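Local coordinates for 457aa long hypothetical protein (Pyrococcus horikoshii, PDB 2CSU) that is of unknown function but links a Rossmann-type CoA-binding domain to two domains of the succinyl-CoA ligase superfamily within an assembly of two chains, at residues E211-G216 / K259-A264; K218-A223 / K266-L271; P231-K236 / D277-M282; I155-A160 / V188-L193; R108-L113 / V182-D187. All blocks are in the same frame, centred on the assembly; numbering follows the deposited sequence.

Contact 1: E211-G216 / K259-A264; sequences EGVRNG and KIYEAA
Tyr261 reaches out from helix 258-267 and meets the loop 211-216 with its hydroxyl. Its OH lies 3.6 Å from Val213 CG2 and 3.5 Å from Val213 N, and no hydrogen bond crosses between the two segments. Val213 CG2 sits at the ring edge, near its plane, and the two side chains run past one another in opposite directions. The methyl gets there because chi1 of -48° places it between the backbone N and the carbonyl carbon of Val213. Beside it, Gly212 CA comes to 4.1 Å from Tyr261 OH.

One shell further out, Lys236 makes a cation-pi contact with the Tyr261 ring and also gives a hydrogen bond from NZ to Glu211 O, so a single lysine bridges tyrosine and loop. Val213 leans on Phe219 of helix 216-229 as well, and Asn215, the N-cap of that helix, caps Lys218 N with OD1. This is a partly exposed contact at the C-terminal end of the parallel strand 205-210, where the loop that turns into the next helix borders a neighbouring helix, as in flavodoxin-like alpha/beta domains.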
# COMPACT_ATOMS: atom_id res chain seq x y z
N GLU A 211 -19.32 10.34 -6.05
CA GLU A 211 -20.41 9.41 -5.83
C GLU A 211 -21.41 9.79 -6.90
O GLU A 211 -22.06 8.94 -7.49
CB GLU A 211 -20.98 9.58 -4.42
CG GLU A 211 -20.20 8.79 -3.38
CD GLU A 211 -20.70 9.01 -1.97
OE1 GLU A 211 -21.82 9.53 -1.80
OE2 GLU A 211 -19.96 8.65 -1.03
N GLY A 212 -21.49 11.10 -7.18
CA GLY A 212 -22.30 11.55 -8.31
C GLY A 212 -22.44 13.07 -8.32
O GLY A 212 -22.47 13.74 -7.29
N VAL A 213 -22.50 13.63 -9.55
CA VAL A 213 -22.67 15.07 -9.68
C VAL A 213 -24.14 15.42 -9.96
O VAL A 213 -24.95 14.59 -10.35
CB VAL A 213 -21.80 15.54 -10.84
CG1 VAL A 213 -20.39 14.97 -10.70
CG2 VAL A 213 -22.40 15.09 -12.16
N ARG A 214 -24.48 16.70 -9.70
CA ARG A 214 -25.85 17.14 -9.94
C ARG A 214 -26.03 17.61 -11.39
O ARG A 214 -26.88 17.14 -12.13
CB ARG A 214 -26.17 18.27 -8.97
CG ARG A 214 -26.87 17.78 -7.71
CD ARG A 214 -26.40 18.53 -6.46
NE ARG A 214 -27.25 18.20 -5.31
CZ ARG A 214 -26.81 17.27 -4.46
NH1 ARG A 214 -25.64 16.68 -4.67
NH2 ARG A 214 -27.55 16.93 -3.40
N ASN A 215 -25.22 18.62 -11.76
CA ASN A 215 -25.29 19.13 -13.12
C ASN A 215 -24.19 18.54 -14.00
O ASN A 215 -23.15 19.14 -14.25
CB ASN A 215 -25.15 20.65 -13.06
CG ASN A 215 -25.78 21.27 -14.28
OD1 ASN A 215 -25.55 20.86 -15.41
ND2 ASN A 215 -26.61 22.30 -14.03
N GLY A 216 -24.43 17.29 -14.45
CA GLY A 216 -23.43 16.61 -15.26
C GLY A 216 -22.96 17.46 -16.44
O GLY A 216 -21.82 17.40 -16.87
N LYS A 259 -21.02 3.13 -16.06
CA LYS A 259 -20.39 2.93 -17.36
C LYS A 259 -20.32 4.23 -18.17
O LYS A 259 -19.29 4.61 -18.71
CB LYS A 259 -21.21 1.89 -18.12
CG LYS A 259 -20.34 1.03 -19.04
CD LYS A 259 -19.91 1.77 -20.30
CE LYS A 259 -18.95 0.95 -21.17
NZ LYS A 259 -18.52 1.74 -22.32
N ILE A 260 -21.49 4.90 -18.27
CA ILE A 260 -21.54 6.11 -19.04
C ILE A 260 -20.69 7.24 -18.37
O ILE A 260 -20.17 8.13 -19.03
CB ILE A 260 -23.03 6.45 -19.15
CG1 ILE A 260 -23.23 7.67 -20.06
CG2 ILE A 260 -23.58 6.82 -17.76
CD1 ILE A 260 -22.99 7.33 -21.53
N TYR A 261 -20.62 7.18 -17.03
CA TYR A 261 -19.85 8.17 -16.30
C TYR A 261 -18.38 8.17 -16.73
O TYR A 261 -17.75 9.20 -16.93
CB TYR A 261 -19.96 7.86 -14.81
CG TYR A 261 -20.85 8.85 -14.15
CD1 TYR A 261 -22.22 8.61 -14.08
CD2 TYR A 261 -20.33 10.03 -13.61
CE1 TYR A 261 -23.06 9.52 -13.46
CE2 TYR A 261 -21.17 10.95 -13.00
CZ TYR A 261 -22.53 10.70 -12.93
OH TYR A 261 -23.37 11.60 -12.31
N GLU A 262 -17.81 6.95 -16.81
CA GLU A 262 -16.41 6.83 -17.20
C GLU A 262 -16.15 7.43 -18.59
O GLU A 262 -15.24 8.21 -18.80
CB GLU A 262 -16.03 5.35 -17.19
CG GLU A 262 -16.40 4.67 -15.87
CD GLU A 262 -15.37 5.02 -14.82
OE1 GLU A 262 -14.31 4.41 -14.81
OE2 GLU A 262 -15.64 5.90 -14.00
N ALA A 263 -17.01 7.10 -19.55
CA ALA A 263 -16.88 7.64 -20.91
C ALA A 263 -16.99 9.16 -20.92
O ALA A 263 -16.27 9.83 -21.64
CB ALA A 263 -17.95 7.03 -21.81
N ALA A 264 -17.89 9.70 -20.11
CA ALA A 264 -18.05 11.15 -20.02
C ALA A 264 -16.78 11.79 -19.47
O ALA A 264 -16.36 12.86 -19.93
CB ALA A 264 -19.24 11.49 -19.13

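Contact 2: K218-A223 / K266-L271; sequences KFMEVA and KQSGVL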
# COMPACT_ATOMS: atom_id res chain seq x y z
N LYS A 218 -22.76 20.90 -16.66
CA LYS A 218 -21.85 21.94 -16.21
C LYS A 218 -20.48 21.35 -15.83
O LYS A 218 -19.43 21.91 -16.14
CB LYS A 218 -22.45 22.67 -15.01
CG LYS A 218 -21.59 23.78 -14.45
CD LYS A 218 -22.20 24.37 -13.18
CE LYS A 218 -21.35 25.50 -12.60
NZ LYS A 218 -21.91 26.02 -11.32
N PHE A 219 -20.53 20.20 -15.17
CA PHE A 219 -19.32 19.50 -14.74
C PHE A 219 -18.41 19.18 -15.92
O PHE A 219 -17.22 19.53 -15.93
CB PHE A 219 -19.71 18.20 -14.02
CG PHE A 219 -18.55 17.43 -13.45
CD1 PHE A 219 -18.29 17.45 -12.08
CD2 PHE A 219 -17.71 16.69 -14.29
CE1 PHE A 219 -17.21 16.72 -11.55
CE2 PHE A 219 -16.62 15.97 -13.77
CZ PHE A 219 -16.37 15.99 -12.40
N MSE A 220 -18.97 18.51 -16.92
CA MSE A 220 -18.18 18.13 -18.09
C MSE A 220 -17.58 19.31 -18.85
O MSE A 220 -16.42 19.26 -19.26
CB MSE A 220 -19.02 17.26 -19.03
CG MSE A 220 -19.17 15.81 -18.57
SE MSE A 220 -17.86 15.28 -17.42
CE MSE A 220 -18.61 13.90 -16.68
N GLU A 221 -18.35 20.38 -19.04
CA GLU A 221 -17.84 21.53 -19.76
C GLU A 221 -16.78 22.28 -18.96
O GLU A 221 -15.85 22.84 -19.53
CB GLU A 221 -18.98 22.47 -20.16
CG GLU A 221 -18.55 23.57 -21.12
CD GLU A 221 -17.87 23.04 -22.38
OE1 GLU A 221 -18.51 22.27 -23.15
OE2 GLU A 221 -16.68 23.38 -22.62
N VAL A 222 -16.92 22.29 -17.64
CA VAL A 222 -15.92 22.94 -16.79
C VAL A 222 -14.66 22.07 -16.83
O VAL A 222 -13.55 22.57 -16.99
CB VAL A 222 -16.42 23.07 -15.33
CG1 VAL A 222 -15.25 23.17 -14.38
CG2 VAL A 222 -17.30 24.33 -15.19
N ALA A 223 -14.84 20.76 -16.71
CA ALA A 223 -13.72 19.83 -16.74
C ALA A 223 -12.96 19.91 -18.05
O ALA A 223 -11.72 19.89 -18.06
CB ALA A 223 -14.22 18.40 -16.52
N LYS A 266 -13.72 10.64 -19.70
CA LYS A 266 -12.71 10.52 -20.75
C LYS A 266 -12.77 11.65 -21.78
O LYS A 266 -11.74 12.23 -22.12
CB LYS A 266 -12.86 9.18 -21.48
CG LYS A 266 -12.76 7.93 -20.59
CD LYS A 266 -11.34 7.63 -20.11
CE LYS A 266 -11.28 6.26 -19.44
NZ LYS A 266 -9.90 5.81 -19.06
N GLN A 267 -13.96 11.95 -22.28
CA GLN A 267 -14.13 13.00 -23.30
C GLN A 267 -13.80 14.40 -22.81
O GLN A 267 -13.37 15.25 -23.58
CB GLN A 267 -15.57 12.96 -23.85
CG GLN A 267 -15.92 11.66 -24.58
CD GLN A 267 -15.22 11.53 -25.94
OE1 GLN A 267 -14.25 10.80 -26.08
NE2 GLN A 267 -15.74 12.23 -26.94
N SER A 268 -14.00 14.64 -21.52
CA SER A 268 -13.71 15.95 -20.93
C SER A 268 -12.25 16.10 -20.49
O SER A 268 -11.89 17.11 -19.88
CB SER A 268 -14.63 16.19 -19.73
OG SER A 268 -15.98 16.16 -20.12
N GLY A 269 -11.43 15.10 -20.79
CA GLY A 269 -10.02 15.17 -20.44
C GLY A 269 -9.71 14.67 -19.04
O GLY A 269 -8.57 14.77 -18.58
N VAL A 270 -10.74 14.15 -18.37
CA VAL A 270 -10.62 13.63 -17.01
C VAL A 270 -10.02 12.23 -16.98
O VAL A 270 -10.52 11.31 -17.63
CB VAL A 270 -12.00 13.58 -16.30
CG1 VAL A 270 -11.85 13.00 -14.89
CG2 VAL A 270 -12.59 14.99 -16.23
N LEU A 271 -8.96 12.07 -16.20
CA LEU A 271 -8.29 10.78 -16.08
C LEU A 271 -9.02 9.98 -15.02
O LEU A 271 -9.41 10.51 -13.98
CB LEU A 271 -6.82 10.99 -15.70
CG LEU A 271 -6.12 12.12 -16.49
CD1 LEU A 271 -4.68 12.27 -16.05
CD2 LEU A 271 -6.21 11.83 -17.98
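Ser268 points its side chain at helix 216-229 and settles beside Met220, modelled as selenomethionine. Its chi1 of -60° turns OG back beside the backbone N, opposite the carbonyl carbon, and there OG makes a weak bond of 3.2 Å to Met220 O. That proton is not committed to one partner, since Ala264 O, in the last turn of helix 258-267, is also within reach. The side chain of Met220 folds round the same hydroxyl: it bends sharply at chi2, and SE approaches Ser268 OG to 3.4 Å, with Met220 CB equally close to that OG and CG only slightly farther.

One turn further along helix 216-229, Ala223 turns CB toward the other segment, where it touches two residues. Ser268 CB is 3.9 Å from Ala223 CB, and Val270 CG2, the branch lying beside its own backbone N, is 3.8 Å from Ala223 CB. The two backbones also draw close here: Ala223 O and Ser268 O stand 3.3 Å apart, two acceptors with no bond between them.

Between Ser268 and Val270 the chain leaves the helical conformation at Gly269, whose phi is 86°, and Gly269 O accepts a hydrogen bond from Thr227 OG1 of helix 216-229. Leu271 then pairs by backbone hydrogen bonds with Ile232 and Ala234. Helix 258-267 thus ends in a Schellman motif held close to the adjacent helix, and the chain passes directly into the parallel strand 271-273, completing a beta-alpha-beta crossover.

Contact 3: P231-K236 / D277-M282; sequences PIIALK and DEMLSM
Ile233 and Leu235 of strand 232-236 pack against Met279 and Met282 of helix 276-283, both modelled as selenomethionine. This is the helix-on-sheet layer of an alpha/beta flavodoxin-like domain. The short strand and helix axes run antiparallel, at 177°, and approach to 8.3 Å. Across the contact the interaction is wholly apolar, with no hydrogen bond.

Polar interactions lie on the outer side of the helix. Asp277, whose CB points away from the strand, forms a salt bridge from OD1 to Lys168 NZ and another from OD2 to Arg433 of the second subunit, so the helix that covers the sheet on one side faces the subunit interface on the other. Ser281 O accepts a hydrogen bond from Tyr431 OH.

In the apolar layer Ile233 carries the larger share. Its CG2 branch, trans to the backbone N, stands between the two methionines, 3.9 Å from Met279 CA and 3.8 Å from Met282 CE. The other branch is turned toward the start of the same side chain, with Ile233 CG1 4.1 Å from Met282 CB. Ile233 and Met282 cross at an oblique angle, and the bend of Met282 at chi3 (54°) brings its methyl back over the isoleucine. Ala273 on the neighbouring strand and Ala443 of helix 434-450 border this apolar layer.

Two residues further along the strand, Leu235 is met by Met279 as well. Met279 runs extended through chi2 before turning at chi3, and its SE comes to rest 4.0 Å from Leu235 CB.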
# COMPACT_ATOMS: atom_id res chain seq x y z
N PRO A 231 -4.45 18.75 -14.71
CA PRO A 231 -5.18 17.48 -14.67
C PRO A 231 -6.15 17.26 -13.52
O PRO A 231 -6.01 17.79 -12.41
CB PRO A 231 -4.05 16.44 -14.71
CG PRO A 231 -2.95 17.11 -14.04
CD PRO A 231 -3.00 18.52 -14.59
N ILE A 232 -7.17 16.46 -13.83
CA ILE A 232 -8.20 16.09 -12.88
C ILE A 232 -8.29 14.57 -12.91
O ILE A 232 -8.43 13.97 -13.97
CB ILE A 232 -9.55 16.72 -13.29
CG1 ILE A 232 -9.44 18.25 -13.24
CG2 ILE A 232 -10.66 16.20 -12.40
CD1 ILE A 232 -10.64 19.00 -13.78
N ILE A 233 -8.17 13.95 -11.73
CA ILE A 233 -8.24 12.49 -11.61
C ILE A 233 -9.47 12.13 -10.76
O ILE A 233 -9.57 12.55 -9.60
CB ILE A 233 -6.97 11.91 -10.91
CG1 ILE A 233 -5.70 12.28 -11.68
CG2 ILE A 233 -7.05 10.39 -10.87
CD1 ILE A 233 -5.40 13.75 -11.72
N ALA A 234 -10.38 11.35 -11.34
CA ALA A 234 -11.61 10.96 -10.64
C ALA A 234 -11.74 9.47 -10.36
O ALA A 234 -11.53 8.63 -11.23
CB ALA A 234 -12.83 11.42 -11.43
N LEU A 235 -12.09 9.16 -9.12
CA LEU A 235 -12.32 7.79 -8.67
C LEU A 235 -13.84 7.77 -8.48
O LEU A 235 -14.37 8.41 -7.57
CB LEU A 235 -11.60 7.52 -7.33
CG LEU A 235 -11.98 6.22 -6.59
CD1 LEU A 235 -11.73 5.00 -7.49
CD2 LEU A 235 -11.17 6.10 -5.29
N LYS A 236 -14.53 7.06 -9.37
CA LYS A 236 -15.99 6.97 -9.32
C LYS A 236 -16.45 5.67 -8.67
O LYS A 236 -16.08 4.57 -9.07
CB LYS A 236 -16.53 7.06 -10.75
CG LYS A 236 -18.04 6.80 -10.81
CD LYS A 236 -18.86 8.02 -10.40
CE LYS A 236 -20.37 7.79 -10.52
NZ LYS A 236 -20.85 6.99 -9.39
N ASP A 277 -5.33 4.21 -4.36
CA ASP A 277 -3.93 4.30 -4.72
C ASP A 277 -3.66 4.81 -6.12
O ASP A 277 -2.71 5.57 -6.33
CB ASP A 277 -3.23 2.95 -4.49
CG ASP A 277 -2.63 2.85 -3.08
OD1 ASP A 277 -1.73 3.65 -2.79
OD2 ASP A 277 -3.07 2.01 -2.28
N GLU A 278 -4.49 4.42 -7.09
CA GLU A 278 -4.31 4.90 -8.45
C GLU A 278 -4.60 6.39 -8.51
O GLU A 278 -3.86 7.14 -9.14
CB GLU A 278 -5.24 4.18 -9.43
CG GLU A 278 -4.97 2.69 -9.58
CD GLU A 278 -5.80 2.06 -10.70
OE1 GLU A 278 -6.61 2.78 -11.34
OE2 GLU A 278 -5.65 0.84 -10.93
N MSE A 279 -5.69 6.80 -7.87
CA MSE A 279 -6.10 8.20 -7.84
C MSE A 279 -4.95 9.06 -7.29
O MSE A 279 -4.57 10.07 -7.88
CB MSE A 279 -7.35 8.38 -6.94
CG MSE A 279 -7.91 9.83 -6.84
SE MSE A 279 -9.15 10.16 -5.52
CE MSE A 279 -8.10 9.92 -4.07
N LEU A 280 -4.40 8.64 -6.15
CA LEU A 280 -3.31 9.35 -5.51
C LEU A 280 -2.02 9.27 -6.31
O LEU A 280 -1.30 10.27 -6.43
CB LEU A 280 -3.05 8.78 -4.12
CG LEU A 280 -4.17 8.93 -3.09
CD1 LEU A 280 -3.87 8.06 -1.89
CD2 LEU A 280 -4.31 10.39 -2.68
N SER A 281 -1.72 8.09 -6.84
CA SER A 281 -0.49 7.90 -7.59
C SER A 281 -0.49 8.73 -8.87
O SER A 281 0.54 9.31 -9.24
CB SER A 281 -0.30 6.42 -7.94
OG SER A 281 -0.38 5.58 -6.79
N MSE A 282 -1.66 8.81 -9.50
CA MSE A 282 -1.76 9.51 -10.77
C MSE A 282 -1.74 11.03 -10.58
O MSE A 282 -1.29 11.79 -11.42
CB MSE A 282 -3.08 9.11 -11.44
CG MSE A 282 -3.00 7.74 -12.11
SE MSE A 282 -4.61 7.13 -12.63
CE MSE A 282 -5.10 8.56 -13.61

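Contact 4: I155-A160 / V188-L193; sequences ISQSGA and VDFAEL
Gln157 OE1 is gripped by two backbone amides, those of Glu211 and Gly212, and it also lies against the Phe190 ring, 3.7 Å from Phe190 CE2. The oxygen meets that ring at the edge, in its plane, while the amide stands nearly perpendicular to it, at 89°. The glutamine reaches this far because its chain is extended, with CG trans to the backbone N (chi1 -162°). The paired N-H groups probably fix the rotation of the amide and so hold the oxygen at the ring edge.

On the apolar side, Ile155 works with both branches. Its CG2 presses to 3.4 Å from Phe190 CE1, an oblique and tight approach in which the two side chains slide past each other. Ile155 CD1, at the far end of the other branch, lies 3.6 Å from Leu193 CB, and Val182 and Ile180 close in around the isoleucine.

Each segment is also shaped by its own helix start. Asp189 is the N-cap of helix 190-197: Glu192 N donates to its OD1 at 2.9 Å, almost perfectly straight at 179°. Ser158 caps helix 159-171 through Leu161 N, while Ser156 OG donates to Ser158 O at 2.7 Å, a bond that spans the turn between strand and helix. Ser158 and Ala160 also pack on Gly304 and Ala302 of the second subunit. Helix 190-197, which follows strand 175-181, packs over the end of strand 152-156 through Phe190 and Leu193. A parallel strand leading through a short turn into a helix is the repeating beta-alpha element of flavodoxin-like alpha/beta domains.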
# COMPACT_ATOMS: atom_id res chain seq x y z
N ILE A 155 -10.86 16.60 -3.55
CA ILE A 155 -12.27 16.84 -3.29
C ILE A 155 -12.98 15.50 -3.12
O ILE A 155 -13.03 14.68 -4.04
CB ILE A 155 -12.96 17.59 -4.45
CG1 ILE A 155 -12.27 18.93 -4.71
CG2 ILE A 155 -14.44 17.84 -4.10
CD1 ILE A 155 -12.84 19.70 -5.90
N SER A 156 -13.54 15.28 -1.94
CA SER A 156 -14.22 14.03 -1.71
C SER A 156 -15.68 14.17 -1.33
O SER A 156 -16.04 14.96 -0.45
CB SER A 156 -13.49 13.21 -0.65
OG SER A 156 -14.24 12.05 -0.35
N GLN A 157 -16.52 13.39 -2.00
CA GLN A 157 -17.95 13.41 -1.73
C GLN A 157 -18.25 12.48 -0.56
O GLN A 157 -19.38 12.38 -0.11
CB GLN A 157 -18.71 13.00 -3.00
CG GLN A 157 -20.18 13.37 -3.02
CD GLN A 157 -20.77 13.32 -4.43
OE1 GLN A 157 -20.24 12.63 -5.31
NE2 GLN A 157 -21.86 14.05 -4.65
N SER A 158 -17.22 11.80 -0.06
CA SER A 158 -17.37 10.91 1.09
C SER A 158 -16.42 11.40 2.19
O SER A 158 -15.19 11.37 2.03
CB SER A 158 -17.00 9.48 0.71
OG SER A 158 -16.91 8.67 1.87
N GLY A 159 -16.99 11.85 3.30
CA GLY A 159 -16.19 12.34 4.40
C GLY A 159 -15.37 11.27 5.11
O GLY A 159 -14.24 11.54 5.51
N ALA A 160 -15.93 10.08 5.27
CA ALA A 160 -15.23 9.00 5.95
C ALA A 160 -14.04 8.55 5.10
O ALA A 160 -12.96 8.30 5.62
CB ALA A 160 -16.17 7.83 6.19
N VAL A 188 -21.98 24.96 -3.11
CA VAL A 188 -20.73 24.81 -3.86
C VAL A 188 -20.51 23.35 -4.26
O VAL A 188 -20.63 22.43 -3.46
CB VAL A 188 -19.59 25.28 -2.96
CG1 VAL A 188 -18.25 25.10 -3.68
CG2 VAL A 188 -19.77 26.75 -2.60
N ASP A 189 -20.23 23.15 -5.56
CA ASP A 189 -20.04 21.77 -6.04
C ASP A 189 -18.68 21.57 -6.71
O ASP A 189 -17.82 22.44 -6.69
CB ASP A 189 -21.17 21.43 -7.01
CG ASP A 189 -21.21 22.45 -8.14
OD1 ASP A 189 -20.17 23.04 -8.42
OD2 ASP A 189 -22.27 22.63 -8.74
N PHE A 190 -18.54 20.38 -7.29
CA PHE A 190 -17.31 20.01 -7.99
C PHE A 190 -16.95 21.07 -9.04
O PHE A 190 -15.82 21.58 -9.06
CB PHE A 190 -17.48 18.68 -8.73
CG PHE A 190 -17.54 17.48 -7.82
CD1 PHE A 190 -16.48 17.18 -6.97
CD2 PHE A 190 -18.65 16.64 -7.84
CE1 PHE A 190 -16.52 16.05 -6.15
CE2 PHE A 190 -18.71 15.52 -7.03
CZ PHE A 190 -17.64 15.22 -6.18
N ALA A 191 -17.92 21.40 -9.89
CA ALA A 191 -17.71 22.36 -10.97
C ALA A 191 -17.16 23.70 -10.50
O ALA A 191 -16.18 24.21 -11.03
CB ALA A 191 -19.00 22.58 -11.73
N GLU A 192 -17.83 24.30 -9.52
CA GLU A 192 -17.41 25.58 -9.01
C GLU A 192 -16.02 25.46 -8.39
O GLU A 192 -15.21 26.37 -8.50
CB GLU A 192 -18.41 26.11 -7.99
CG GLU A 192 -19.61 26.82 -8.63
CD GLU A 192 -20.91 26.60 -7.87
OE1 GLU A 192 -20.93 26.82 -6.64
OE2 GLU A 192 -21.91 26.19 -8.50
N LEU A 193 -15.76 24.33 -7.75
CA LEU A 193 -14.46 24.12 -7.13
C LEU A 193 -13.38 23.95 -8.19
O LEU A 193 -12.29 24.50 -8.06
CB LEU A 193 -14.50 22.92 -6.20
CG LEU A 193 -15.19 23.19 -4.86
CD1 LEU A 193 -15.22 21.90 -4.06
CD2 LEU A 193 -14.43 24.28 -4.08

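Contact 5: R108-L113 / V182-D187; sequences REEKEL and VGNMAD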
# COMPACT_ATOMS: atom_id res chain seq x y z
N ARG A 108 -35.73 19.59 2.04
CA ARG A 108 -36.43 20.87 2.04
C ARG A 108 -35.73 21.87 2.94
O ARG A 108 -35.54 23.03 2.56
CB ARG A 108 -37.88 20.67 2.48
CG ARG A 108 -38.68 21.95 2.62
CD ARG A 108 -40.18 21.69 2.55
NE ARG A 108 -40.68 20.89 3.66
CZ ARG A 108 -40.79 21.32 4.91
NH1 ARG A 108 -40.45 22.57 5.22
NH2 ARG A 108 -41.25 20.51 5.85
N GLU A 109 -35.34 21.44 4.13
CA GLU A 109 -34.65 22.34 5.05
C GLU A 109 -33.34 22.75 4.40
O GLU A 109 -32.92 23.90 4.49
CB GLU A 109 -34.35 21.64 6.36
CG GLU A 109 -35.55 21.34 7.21
CD GLU A 109 -35.15 21.00 8.63
OE1 GLU A 109 -35.91 20.28 9.31
OE2 GLU A 109 -34.08 21.48 9.06
N GLU A 110 -32.72 21.78 3.74
CA GLU A 110 -31.45 22.01 3.08
C GLU A 110 -31.58 23.10 2.04
O GLU A 110 -30.77 24.02 1.99
CB GLU A 110 -30.94 20.71 2.46
CG GLU A 110 -29.60 20.84 1.76
CD GLU A 110 -28.89 19.52 1.63
OE1 GLU A 110 -28.44 18.99 2.66
OE2 GLU A 110 -28.80 19.00 0.50
N LYS A 111 -32.63 23.00 1.21
CA LYS A 111 -32.87 24.00 0.18
C LYS A 111 -33.06 25.38 0.77
O LYS A 111 -32.61 26.37 0.22
CB LYS A 111 -34.11 23.65 -0.65
CG LYS A 111 -34.62 24.84 -1.45
CD LYS A 111 -36.10 25.10 -1.22
CE LYS A 111 -36.38 26.61 -1.16
NZ LYS A 111 -36.75 27.07 0.22
N GLU A 112 -33.77 25.44 1.90
CA GLU A 112 -34.03 26.70 2.57
C GLU A 112 -32.70 27.30 3.03
O GLU A 112 -32.53 28.52 2.97
CB GLU A 112 -34.98 26.48 3.75
CG GLU A 112 -35.30 27.72 4.61
CD GLU A 112 -35.77 28.92 3.80
OE1 GLU A 112 -36.44 28.72 2.76
OE2 GLU A 112 -35.48 30.06 4.20
N LEU A 113 -31.77 26.45 3.46
CA LEU A 113 -30.45 26.93 3.90
C LEU A 113 -29.75 27.60 2.72
O LEU A 113 -29.16 28.66 2.87
CB LEU A 113 -29.57 25.79 4.40
CG LEU A 113 -29.87 25.03 5.70
CD1 LEU A 113 -28.71 24.08 5.99
CD2 LEU A 113 -30.05 26.00 6.86
N VAL A 182 -17.28 17.90 0.67
CA VAL A 182 -18.46 18.67 0.29
C VAL A 182 -19.72 18.13 0.96
O VAL A 182 -20.79 18.74 0.96
CB VAL A 182 -18.61 18.59 -1.23
CG1 VAL A 182 -17.45 19.32 -1.89
CG2 VAL A 182 -18.60 17.14 -1.66
N GLY A 183 -19.58 16.92 1.53
CA GLY A 183 -20.72 16.29 2.18
C GLY A 183 -21.94 16.31 1.27
O GLY A 183 -21.92 15.84 0.14
N ASN A 184 -23.12 16.81 1.68
CA ASN A 184 -24.31 16.77 0.85
C ASN A 184 -24.18 17.60 -0.43
O ASN A 184 -24.99 17.46 -1.34
CB ASN A 184 -25.53 17.25 1.65
CG ASN A 184 -25.85 16.36 2.83
OD1 ASN A 184 -25.35 15.24 2.93
ND2 ASN A 184 -26.68 16.85 3.74
N MSE A 185 -23.15 18.45 -0.49
CA MSE A 185 -22.85 19.31 -1.63
C MSE A 185 -24.10 20.06 -2.11
O MSE A 185 -24.51 19.98 -3.26
CB MSE A 185 -22.30 18.43 -2.75
CG MSE A 185 -21.86 19.24 -3.97
SE MSE A 185 -20.90 18.25 -5.12
CE MSE A 185 -22.25 17.81 -6.22
N ALA A 186 -24.73 20.78 -1.17
CA ALA A 186 -25.97 21.48 -1.50
C ALA A 186 -25.72 22.71 -2.38
O ALA A 186 -26.45 23.01 -3.31
CB ALA A 186 -26.64 21.91 -0.19
N ASP A 187 -24.66 23.46 -2.02
CA ASP A 187 -24.37 24.68 -2.75
C ASP A 187 -23.13 24.53 -3.65
O ASP A 187 -23.21 24.10 -4.79
CB ASP A 187 -24.13 25.79 -1.73
CG ASP A 187 -24.37 27.14 -2.39
OD1 ASP A 187 -24.75 27.15 -3.56
OD2 ASP A 187 -24.17 28.16 -1.73
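Glu110 stretches out from helix 104-120 to the loop 182-187 and meets Asn184 and Ala186 with its two carboxylate oxygens. The side chain is almost straight: CG is trans to the backbone N (chi1 -179°) and the chain stays extended at chi2. That brings OE1 to 3.0 Å from Asn184 ND2. On the other side, Asn184 CG lies anti to the carbonyl carbon, beside the backbone N, which turns the amide toward Glu110. The amide donates to the syn lone pair of OE1 with an N-H...O angle of 148°; the oxygen lies tilted out of the amide plane, and the carboxylate and amide planes are 38° apart. OE1 is shared, since Gly100 N donates to it as well, while Asn184 ND2 has its stronger partner in Glu101 OE1.

Alongside the glutamate chain, Ala186 CB is 3.7 Å from both Glu110 CG and Glu110 OE2. Phe99 and Pro127 touch Glu110 too, which helps account for a carboxylate that is largely buried.

Asn184 owes its position to a type II' turn from Val182 to Met185, in which Gly183 takes a positive phi. The loop then runs alongside strand 123-125 and its continuation: Ala186 pairs through the backbone with Gly126, and Asp187 forms a salt bridge with Arg123. Helix 104-120 of the Rossmann-type domain, which packs through Leu113 on helix 74-87, is thereby joined to the loop between strand 175-181 and helix 190-197 of the flavodoxin-like domain.

How the contacts relate
Contact 5 opens first, at helix 104-120, and closes at 182-187, tying the CoA-binding domain to the flavodoxin-like one across 68 intervening residues. Contact 4 opens inside it, at 155-160, and closes just beyond, at 188-193, so the two cross and share the approach to helix 190-197. Contacts 1, 2 and 3 come later and cross one another: 211-216, 218-223 and 231-236 open in turn, then 259-264, 266-271 and 277-282 close them in the same order. Contact 1 ties a loop to helix 258-267, contact 2 ties helix 216-229 to the turn that ends it, and contact 3 lays helix 276-283 on strand 232-236. The Lys218–Glu192 salt bridge ties contact 2 to contact 4.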